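Local coordinates for protein fanconi-associated nuclease 1 homolog (Pseudomonas aeruginosa, PDB 5Y7Q) that belongs to the FAN1 nuclease family, with HTH, SAP and VRR-NUC regions, and is modelled here with bound nucleic acid, at residues Trp420-Phe424 against Leu481-Val486; Cys473-Asp477 against Trp488-Glu493; Ile411-Phe415 against Trp511-Leu516. All blocks are in the same frame, centred on the assembly; numbering follows the deposited sequence.

Contact 1: residues Trp420-Phe424 against Leu481-Val486; sequences WEAIF and LQSPFV. With nucleotides of chain D.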
loop_
_atom_site.group_PDB
_atom_site.type_symbol
_atom_site.label_atom_id
_atom_site.label_comp_id
_atom_site.label_asym_id
_atom_site.label_seq_id
_atom_site.Cartn_x
_atom_site.Cartn_y
_atom_site.Cartn_z
ATOM N N TRP A 420 16.544 -11.721 -7.906
ATOM C CA TRP A 420 16.957 -10.582 -7.090
ATOM C C TRP A 420 17.833 -9.583 -7.845
ATOM O O TRP A 420 17.614 -8.368 -7.770
ATOM C CB TRP A 420 17.711 -11.107 -5.880
ATOM C CG TRP A 420 17.998 -10.093 -4.894
ATOM C CD1 TRP A 420 19.054 -9.234 -4.886
ATOM C CD2 TRP A 420 17.241 -9.821 -3.716
ATOM N NE1 TRP A 420 18.995 -8.427 -3.770
ATOM C CE2 TRP A 420 17.890 -8.771 -3.035
ATOM C CE3 TRP A 420 16.074 -10.357 -3.174
ATOM C CZ2 TRP A 420 17.405 -8.246 -1.834
ATOM C CZ3 TRP A 420 15.586 -9.826 -1.972
ATOM C CH2 TRP A 420 16.253 -8.791 -1.320
ATOM N N GLU A 421 18.848 -10.076 -8.559
ATOM C CA GLU A 421 19.807 -9.178 -9.185
ATOM C C GLU A 421 19.193 -8.398 -10.333
ATOM O O GLU A 421 19.691 -7.316 -10.663
ATOM C CB GLU A 421 21.039 -9.955 -9.654
ATOM C CG GLU A 421 22.255 -9.755 -8.754
ATOM C CD GLU A 421 22.565 -10.960 -7.874
ATOM O OE1 GLU A 421 22.602 -12.095 -8.404
ATOM O OE2 GLU A 421 22.782 -10.765 -6.653
ATOM N N ALA A 422 18.131 -8.918 -10.948
ATOM C CA ALA A 422 17.388 -8.138 -11.935
ATOM C C ALA A 422 16.365 -7.210 -11.290
ATOM O O ALA A 422 16.110 -6.110 -11.796
ATOM C CB ALA A 422 16.684 -9.061 -12.916
ATOM N N ILE A 423 15.728 -7.656 -10.205
ATOM C CA ILE A 423 14.684 -6.850 -9.593
ATOM C C ILE A 423 15.270 -5.558 -9.050
ATOM O O ILE A 423 14.658 -4.489 -9.163
ATOM C CB ILE A 423 13.969 -7.694 -8.525
ATOM C CG1 ILE A 423 13.135 -8.771 -9.215
ATOM C CG2 ILE A 423 13.085 -6.849 -7.625
ATOM C CD1 ILE A 423 12.644 -9.813 -8.260
ATOM N N PHE A 424 16.484 -5.630 -8.514
ATOM C CA PHE A 424 17.216 -4.507 -7.937
ATOM C C PHE A 424 18.219 -3.859 -8.894
ATOM O O PHE A 424 19.144 -3.174 -8.438
ATOM C CB PHE A 424 17.892 -4.944 -6.640
ATOM C CG PHE A 424 16.915 -5.149 -5.534
ATOM C CD1 PHE A 424 16.392 -4.067 -4.856
ATOM C CD2 PHE A 424 16.466 -6.413 -5.204
ATOM C CE1 PHE A 424 15.481 -4.258 -3.856
ATOM C CE2 PHE A 424 15.529 -6.595 -4.204
ATOM C CZ PHE A 424 15.048 -5.530 -3.538
ATOM N N LEU A 481 16.441 -8.390 4.061
ATOM C CA LEU A 481 16.311 -7.181 3.265
ATOM C C LEU A 481 14.880 -7.045 2.766
ATOM O O LEU A 481 14.265 -8.020 2.356
ATOM C CB LEU A 481 17.286 -7.212 2.085
ATOM C CG LEU A 481 18.774 -7.038 2.395
ATOM C CD1 LEU A 481 19.537 -6.850 1.112
ATOM C CD2 LEU A 481 19.014 -5.858 3.301
ATOM N N GLN A 482 14.330 -5.837 2.831
ATOM C CA GLN A 482 12.970 -5.621 2.348
ATOM C C GLN A 482 12.918 -5.721 0.832
ATOM O O GLN A 482 13.760 -5.143 0.134
ATOM C CB GLN A 482 12.462 -4.265 2.806
ATOM C CG GLN A 482 12.553 -4.127 4.282
ATOM C CD GLN A 482 11.218 -3.958 4.907
ATOM O OE1 GLN A 482 10.285 -4.711 4.617
ATOM N NE2 GLN A 482 11.103 -2.962 5.784
ATOM N N SER A 483 11.947 -6.487 0.329
ATOM C CA SER A 483 11.810 -6.774 -1.093
ATOM C C SER A 483 10.340 -6.952 -1.416
ATOM O O SER A 483 9.526 -7.232 -0.527
ATOM C CB SER A 483 12.582 -8.036 -1.494
ATOM O OG SER A 483 11.890 -9.183 -1.011
ATOM N N PRO A 484 9.959 -6.804 -2.676
ATOM C CA PRO A 484 8.556 -7.081 -3.022
ATOM C C PRO A 484 8.142 -8.552 -2.885
ATOM O O PRO A 484 7.011 -8.823 -2.453
ATOM C CB PRO A 484 8.468 -6.587 -4.477
ATOM C CG PRO A 484 9.894 -6.686 -5.002
ATOM C CD PRO A 484 10.772 -6.380 -3.835
ATOM N N PHE A 485 8.966 -9.516 -3.321
ATOM C CA PHE A 485 8.494 -10.896 -3.439
ATOM C C PHE A 485 8.988 -11.891 -2.384
ATOM O O PHE A 485 8.553 -13.051 -2.420
ATOM C CB PHE A 485 8.845 -11.452 -4.814
ATOM C CG PHE A 485 8.380 -10.603 -5.930
ATOM C CD1 PHE A 485 9.296 -9.937 -6.737
ATOM C CD2 PHE A 485 7.035 -10.454 -6.179
ATOM C CE1 PHE A 485 8.872 -9.145 -7.782
ATOM C CE2 PHE A 485 6.599 -9.663 -7.231
ATOM C CZ PHE A 485 7.523 -9.001 -8.030
ATOM N N VAL A 486 9.880 -11.520 -1.467
ATOM C CA VAL A 486 10.542 -12.517 -0.626
ATOM C C VAL A 486 10.045 -12.373 0.801
ATOM O O VAL A 486 10.302 -11.354 1.454
ATOM C CB VAL A 486 12.071 -12.410 -0.683
ATOM C CG1 VAL A 486 12.693 -13.385 0.303
ATOM C CG2 VAL A 486 12.567 -12.683 -2.099
ATOM P P DT D 12 2.726 1.842 8.558
ATOM O OP1 DT D 12 1.463 2.439 9.061
ATOM O OP2 DT D 12 4.007 2.545 8.810
ATOM O "O5'" DT D 12 2.859 0.331 9.115
ATOM C "C5'" DT D 12 4.137 -0.360 9.100
ATOM C "C4'" DT D 12 3.972 -1.859 9.388
ATOM O "O4'" DT D 12 4.099 -2.625 8.146
ATOM C "C3'" DT D 12 5.016 -2.465 10.333
ATOM O "O3'" DT D 12 4.514 -2.496 11.655
ATOM C "C2'" DT D 12 5.183 -3.866 9.763
ATOM C "C1'" DT D 12 5.152 -3.556 8.282
ATOM N N1 DT D 12 6.393 -2.890 7.789
ATOM C C2 DT D 12 7.646 -3.384 8.135
ATOM O O2 DT D 12 7.827 -4.371 8.829
ATOM N N3 DT D 12 8.694 -2.675 7.617
ATOM C C4 DT D 12 8.629 -1.547 6.819
ATOM O O4 DT D 12 9.631 -0.978 6.404
ATOM C C5 DT D 12 7.304 -1.092 6.513
ATOM C C6 DT D 12 6.265 -1.770 6.988
#

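Contact 2: residues Cys473-Asp477 against Trp488-Glu493; sequences CRYRD and WELLGE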
loop_
_atom_site.group_PDB
_atom_site.type_symbol
_atom_site.label_atom_id
_atom_site.label_comp_id
_atom_site.label_asym_id
_atom_site.label_seq_id
_atom_site.Cartn_x
_atom_site.Cartn_y
_atom_site.Cartn_z
ATOM N N CYS A 473 22.574 -19.004 -2.013
ATOM C CA CYS A 473 23.493 -17.910 -1.734
ATOM C C CYS A 473 22.759 -16.580 -1.658
ATOM O O CYS A 473 23.030 -15.775 -0.763
ATOM C CB CYS A 473 24.612 -17.870 -2.764
ATOM S SG CYS A 473 25.924 -18.996 -2.260
ATOM N N ARG A 474 21.821 -16.333 -2.578
ATOM C CA ARG A 474 21.021 -15.123 -2.476
ATOM C C ARG A 474 20.268 -15.098 -1.157
ATOM O O ARG A 474 20.157 -14.046 -0.527
ATOM C CB ARG A 474 20.056 -15.023 -3.660
ATOM C CG ARG A 474 20.002 -13.645 -4.333
ATOM C CD ARG A 474 21.308 -13.227 -5.018
ATOM N NE ARG A 474 21.819 -14.233 -5.952
ATOM C CZ ARG A 474 23.031 -14.790 -5.879
ATOM N NH1 ARG A 474 23.871 -14.425 -4.914
ATOM N NH2 ARG A 474 23.413 -15.708 -6.771
ATOM N N TYR A 475 19.804 -16.261 -0.704
ATOM C CA TYR A 475 19.104 -16.368 0.566
ATOM C C TYR A 475 20.008 -15.989 1.728
ATOM O O TYR A 475 19.574 -15.303 2.656
ATOM C CB TYR A 475 18.588 -17.793 0.740
ATOM C CG TYR A 475 17.829 -18.111 2.029
ATOM C CD1 TYR A 475 18.494 -18.545 3.188
ATOM C CD2 TYR A 475 16.467 -18.026 2.066
ATOM C CE1 TYR A 475 17.802 -18.867 4.337
ATOM C CE2 TYR A 475 15.764 -18.330 3.203
ATOM C CZ TYR A 475 16.426 -18.755 4.328
ATOM O OH TYR A 475 15.672 -19.065 5.431
ATOM N N ARG A 476 21.257 -16.449 1.721
ATOM C CA ARG A 476 22.126 -16.115 2.843
ATOM C C ARG A 476 22.567 -14.654 2.794
ATOM O O ARG A 476 22.583 -13.972 3.822
ATOM C CB ARG A 476 23.335 -17.045 2.858
ATOM C CG ARG A 476 23.078 -18.446 3.386
ATOM C CD ARG A 476 24.123 -19.377 2.800
ATOM N NE ARG A 476 24.384 -20.567 3.600
ATOM C CZ ARG A 476 23.486 -21.512 3.846
ATOM N NH1 ARG A 476 22.239 -21.401 3.375
ATOM N NH2 ARG A 476 23.839 -22.567 4.573
ATOM N N ASP A 477 22.933 -14.166 1.605
ATOM C CA ASP A 477 23.385 -12.790 1.425
ATOM C C ASP A 477 22.289 -11.789 1.803
ATOM O O ASP A 477 22.514 -10.861 2.588
ATOM C CB ASP A 477 23.823 -12.603 -0.038
ATOM C CG ASP A 477 24.908 -11.533 -0.224
ATOM O OD1 ASP A 477 24.609 -10.316 -0.101
ATOM O OD2 ASP A 477 26.061 -11.918 -0.534
ATOM N N TRP A 488 10.708 -13.695 4.225
ATOM C CA TRP A 488 11.757 -14.416 4.949
ATOM C C TRP A 488 11.231 -15.074 6.214
ATOM O O TRP A 488 11.767 -16.098 6.661
ATOM C CB TRP A 488 12.894 -13.479 5.368
ATOM C CG TRP A 488 13.469 -12.641 4.316
ATOM C CD1 TRP A 488 13.149 -11.347 4.048
ATOM C CD2 TRP A 488 14.506 -13.009 3.381
ATOM N NE1 TRP A 488 13.911 -10.888 3.004
ATOM C CE2 TRP A 488 14.749 -11.887 2.575
ATOM C CE3 TRP A 488 15.244 -14.181 3.150
ATOM C CZ2 TRP A 488 15.678 -11.900 1.542
ATOM C CZ3 TRP A 488 16.184 -14.189 2.132
ATOM C CH2 TRP A 488 16.395 -13.053 1.344
ATOM N N GLU A 489 10.273 -14.420 6.861
ATOM C CA GLU A 489 9.659 -14.972 8.057
ATOM C C GLU A 489 9.080 -16.346 7.754
ATOM O O GLU A 489 9.203 -17.283 8.555
ATOM C CB GLU A 489 8.584 -13.999 8.559
ATOM C CG GLU A 489 8.847 -12.471 8.205
ATOM C CD GLU A 489 8.565 -12.079 6.712
ATOM O OE1 GLU A 489 7.738 -12.775 6.054
ATOM O OE2 GLU A 489 9.180 -11.084 6.206
ATOM N N LEU A 490 8.489 -16.486 6.566
ATOM C CA LEU A 490 7.812 -17.689 6.123
ATOM C C LEU A 490 8.765 -18.748 5.597
ATOM O O LEU A 490 8.421 -19.941 5.632
ATOM C CB LEU A 490 6.814 -17.325 5.029
ATOM C CG LEU A 490 6.321 -18.476 4.159
ATOM C CD1 LEU A 490 5.292 -19.281 4.927
ATOM C CD2 LEU A 490 5.762 -17.978 2.851
ATOM N N LEU A 491 9.948 -18.352 5.103
ATOM C CA LEU A 491 10.806 -19.269 4.364
ATOM C C LEU A 491 11.999 -19.644 5.233
ATOM O O LEU A 491 13.107 -19.130 5.047
ATOM C CB LEU A 491 11.238 -18.593 3.048
ATOM C CG LEU A 491 12.137 -19.312 2.040
ATOM C CD1 LEU A 491 11.507 -20.619 1.659
ATOM C CD2 LEU A 491 12.301 -18.452 0.819
ATOM N N GLY A 492 11.825 -20.703 6.012
ATOM C CA GLY A 492 12.892 -21.204 6.848
ATOM C C GLY A 492 13.755 -22.142 6.074
ATOM O O GLY A 492 13.380 -22.574 4.992
ATOM N N GLU A 493 14.935 -22.446 6.616
ATOM C CA GLU A 493 15.888 -23.192 5.804
ATOM C C GLU A 493 15.294 -24.522 5.348
ATOM O O GLU A 493 15.483 -24.925 4.192
ATOM C CB GLU A 493 17.192 -23.392 6.559
ATOM C CG GLU A 493 18.392 -22.889 5.792
ATOM C CD GLU A 493 19.678 -23.270 6.480
ATOM O OE1 GLU A 493 19.676 -23.292 7.731
ATOM O OE2 GLU A 493 20.672 -23.575 5.780
#

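Contact 3: residues Ile411-Phe415 against Trp511-Leu516; sequences INSLF and WFERLL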
loop_
_atom_site.group_PDB
_atom_site.type_symbol
_atom_site.label_atom_id
_atom_site.label_comp_id
_atom_site.label_asym_id
_atom_site.label_seq_id
_atom_site.Cartn_x
_atom_site.Cartn_y
_atom_site.Cartn_z
ATOM N N ILE A 411 6.386 -19.669 -3.670
ATOM C CA ILE A 411 6.710 -19.505 -5.082
ATOM C C ILE A 411 7.186 -18.086 -5.380
ATOM O O ILE A 411 8.178 -17.897 -6.100
ATOM C CB ILE A 411 5.505 -19.908 -5.936
ATOM C CG1 ILE A 411 5.304 -21.398 -5.761
ATOM C CG2 ILE A 411 5.731 -19.563 -7.386
ATOM C CD1 ILE A 411 4.147 -21.943 -6.511
ATOM N N ASN A 412 6.505 -17.066 -4.838
ATOM C CA ASN A 412 7.001 -15.705 -5.017
ATOM C C ASN A 412 8.390 -15.560 -4.425
ATOM O O ASN A 412 9.268 -14.955 -5.047
ATOM C CB ASN A 412 6.056 -14.683 -4.401
ATOM C CG ASN A 412 4.755 -14.594 -5.143
ATOM O OD1 ASN A 412 4.544 -15.323 -6.107
ATOM N ND2 ASN A 412 3.858 -13.733 -4.683
ATOM N N SER A 413 8.630 -16.155 -3.253
ATOM C CA SER A 413 9.957 -16.041 -2.664
ATOM C C SER A 413 11.009 -16.627 -3.585
ATOM O O SER A 413 11.994 -15.964 -3.910
ATOM C CB SER A 413 9.985 -16.712 -1.302
ATOM O OG SER A 413 9.279 -15.906 -0.376
ATOM N N LEU A 414 10.816 -17.869 -4.030
ATOM C CA LEU A 414 11.780 -18.477 -4.938
ATOM C C LEU A 414 12.038 -17.579 -6.142
ATOM O O LEU A 414 13.182 -17.451 -6.602
ATOM C CB LEU A 414 11.279 -19.856 -5.376
ATOM C CG LEU A 414 11.214 -20.876 -4.243
ATOM C CD1 LEU A 414 10.468 -22.095 -4.688
ATOM C CD2 LEU A 414 12.600 -21.241 -3.813
ATOM N N PHE A 415 10.992 -16.921 -6.644
ATOM C CA PHE A 415 11.180 -16.002 -7.763
ATOM C C PHE A 415 12.039 -14.809 -7.361
ATOM O O PHE A 415 12.968 -14.418 -8.082
ATOM C CB PHE A 415 9.835 -15.519 -8.274
ATOM C CG PHE A 415 9.942 -14.372 -9.214
ATOM C CD1 PHE A 415 10.451 -14.557 -10.492
ATOM C CD2 PHE A 415 9.532 -13.110 -8.834
ATOM C CE1 PHE A 415 10.547 -13.495 -11.384
ATOM C CE2 PHE A 415 9.629 -12.040 -9.710
ATOM C CZ PHE A 415 10.138 -12.234 -10.993
ATOM N N TRP A 511 5.655 -21.007 -13.488
ATOM C CA TRP A 511 5.145 -20.047 -12.518
ATOM C C TRP A 511 5.813 -18.689 -12.676
ATOM O O TRP A 511 5.139 -17.657 -12.718
ATOM C CB TRP A 511 5.342 -20.576 -11.098
ATOM C CG TRP A 511 4.611 -21.822 -10.848
ATOM C CD1 TRP A 511 3.418 -22.207 -11.408
ATOM C CD2 TRP A 511 5.026 -22.894 -10.015
ATOM N NE1 TRP A 511 3.063 -23.458 -10.955
ATOM C CE2 TRP A 511 4.036 -23.903 -10.100
ATOM C CE3 TRP A 511 6.141 -23.109 -9.209
ATOM C CZ2 TRP A 511 4.128 -25.096 -9.396
ATOM C CZ3 TRP A 511 6.229 -24.296 -8.508
ATOM C CH2 TRP A 511 5.229 -25.276 -8.606
ATOM N N PHE A 512 7.142 -18.668 -12.773
ATOM C CA PHE A 512 7.878 -17.403 -12.778
ATOM C C PHE A 512 7.502 -16.545 -13.982
ATOM O O PHE A 512 7.348 -15.319 -13.868
ATOM C CB PHE A 512 9.384 -17.678 -12.745
ATOM C CG PHE A 512 9.860 -18.246 -11.433
ATOM C CD1 PHE A 512 8.972 -18.413 -10.367
ATOM C CD2 PHE A 512 11.183 -18.584 -11.251
ATOM C CE1 PHE A 512 9.392 -18.936 -9.151
ATOM C CE2 PHE A 512 11.613 -19.090 -10.029
ATOM C CZ PHE A 512 10.720 -19.272 -8.981
ATOM N N GLU A 513 7.321 -17.174 -15.144
ATOM C CA GLU A 513 6.893 -16.415 -16.309
ATOM C C GLU A 513 5.455 -15.937 -16.162
ATOM O O GLU A 513 5.117 -14.845 -16.642
ATOM C CB GLU A 513 7.064 -17.252 -17.575
ATOM C CG GLU A 513 7.552 -16.460 -18.783
ATOM C CD GLU A 513 9.061 -16.558 -18.987
ATOM O OE1 GLU A 513 9.574 -17.681 -19.202
ATOM O OE2 GLU A 513 9.731 -15.503 -18.926
ATOM N N ARG A 514 4.598 -16.712 -15.491
ATOM C CA ARG A 514 3.230 -16.236 -15.289
ATOM C C ARG A 514 3.202 -15.003 -14.391
ATOM O O ARG A 514 2.471 -14.042 -14.664
ATOM C CB ARG A 514 2.345 -17.337 -14.701
ATOM C CG ARG A 514 0.854 -16.975 -14.686
ATOM C CD ARG A 514 -0.013 -18.097 -14.132
ATOM N NE ARG A 514 -1.062 -17.597 -13.245
ATOM C CZ ARG A 514 -2.307 -17.312 -13.623
ATOM N NH1 ARG A 514 -2.690 -17.472 -14.897
ATOM N NH2 ARG A 514 -3.168 -16.861 -12.711
ATOM N N LEU A 515 3.992 -15.015 -13.314
ATOM C CA LEU A 515 4.078 -13.853 -12.436
ATOM C C LEU A 515 4.591 -12.626 -13.185
ATOM O O LEU A 515 3.977 -11.549 -13.132
ATOM C CB LEU A 515 4.976 -14.182 -11.247
ATOM C CG LEU A 515 5.118 -13.074 -10.216
ATOM C CD1 LEU A 515 3.744 -12.504 -9.835
ATOM C CD2 LEU A 515 5.833 -13.634 -9.010
ATOM N N LEU A 516 5.715 -12.776 -13.903
ATOM C CA LEU A 516 6.268 -11.657 -14.668
ATOM C C LEU A 516 5.252 -11.072 -15.633
ATOM O O LEU A 516 5.202 -9.851 -15.817
ATOM C CB LEU A 516 7.505 -12.085 -15.453
ATOM C CG LEU A 516 8.842 -11.934 -14.732
ATOM C CD1 LEU A 516 9.971 -12.221 -15.719
ATOM C CD2 LEU A 516 9.003 -10.558 -14.084
#

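Contact 1: residues Trp420-Phe424 against Leu481-Val486
W420 brings the outer rim of its indole against L481, S483 and V486. Apolar contact does most of the work. CH2 of W420 meets CB of L481 at the ring edge, 3.9 Å away, while CZ3 of W420 lies 3.5 Å from CB of S483. CG2 of V486 adds a looser touch near the indole plane. With CG anti to the backbone N (chi1 -171°), the six-membered end of the indole reaches the loop. One turn on, I423 divides its branches: CG2 slides past the proline ring of P484, and CD1 reaches the edge of F485, 3.7 Å from CD1 of that ring. Among the aromatic groups, F424 turns back over its own segment and sets CE2 over the centre of one face of W420, while its CZ reaches S483.

Polar links lie around this core. NE1 of W420 is satisfied by E222. On the nucleic acid side, NE2 of Q482 lies 2.5 Å from O4 of DT12 of chain D; with an N-H...O angle of only 118° the bond is weak, and so short a distance is doubtful at this resolution. Within the loop, the backbone N of V486 donates to OG of S483 over 3.1 Å. This is an ST motif, a local turn in the loop between helix 467-478 and helix 493-502, which packs against helix 420-423.

Contact 2: residues Cys473-Asp477 against Trp488-Glu493
Y475 and W488 mark where the backbones come nearest, with CA atoms 8.8 Å apart. Segment 473-477 is a piece of helix 467-478. Segment 488-493 starts with helical backbone angles, opens out at L491, and reaches the N-cap of helix 493-502 at G492.

Y475 is the side chain that spans the gap. A chi1 of 179° sends its ring away from its own N, alongside W488 and on to L491, touching both with the CD2/CE2 edge. OH makes a 2.6 Å hydrogen bond to the carbonyl O of L491, lying in the carbonyl plane. The two aromatic rings meet obliquely, planes at 57°, and CD2 of Y475 is 3.8 Å from CZ3 of W488. CE2 of Y475 rests on CG of L491. NE1 of W488 is taken up by the carbonyl O of L481. Further out, OE2 of E493 sits at the edge of the R476 guanidinium, 3.5 Å from NH2, with the carboxylate plane turned 67° from the guanidinium plane.

The buried phenol thus donates its hydrogen bond to a carbonyl just ahead of the helix start, pinning the ring's outer end. Long and between exposed groups, the salt bridge probably contributes modestly; a crystal neighbour touching both partners may influence their conformations.

Contact 3: residues Ile411-Phe415 against Trp511-Leu516
F415 and F512 lock together where segments 411-415 and 511-516 of two helices cross at 88°, their axes approaching to 10.2 Å. The buried patch at this steep crossing uses large side chains as both bumps and hollows. The F512 ring is the main bump from helix 505-517. It enters a hollow in helix 409-418 walled by the carbonyl of I411, CB of L414 and the backbone of F415, and CZ of F512 lies 3.7 Å from that CB. CB of F415 sits over the face of F512 in a CH-pi contact. F415 answers with a bump of its own: chi1 of 168° swings the ring past F512, edge toward face, centroids 5.5 Å apart. L515 meets the CD2 side of the F415 ring, its own CD2 3.7 Å from that atom, and CD2 of L516 meets the CZ end. F455 of helix 452-460 touches both F415 and L516. N412 crosses L515 with OD1 against CD2, its ND2 bonded to the carbonyl O of R523. I411 presses its extended CG1 branch onto the indole of W511, so that CD1 stands 3.7 Å from the centroid of the six-membered ring, 16° off the normal.

The three contacts lie on the same side of the chain's centre. Contact 1 is 12 Å, centre to centre, from each of the others, and contacts 2 and 3 are 16 Å apart. Contact 3 closes the widest span, from helix 409-418 to helix 505-517, and both others nest inside it; the segments of contacts 1 and 2 alternate along the chain. The loop between helix 467-478 and helix 493-502 joins them: L481-V486 serves contact 1, W488-E493 contact 2, and F485 meets F415 of contact 3 edge-to-face. Helices 409-418 and 420-423, consecutive in the chain, are thereby packed onto elements of the VRR-NUC region, with Q482 facing the nucleic acid.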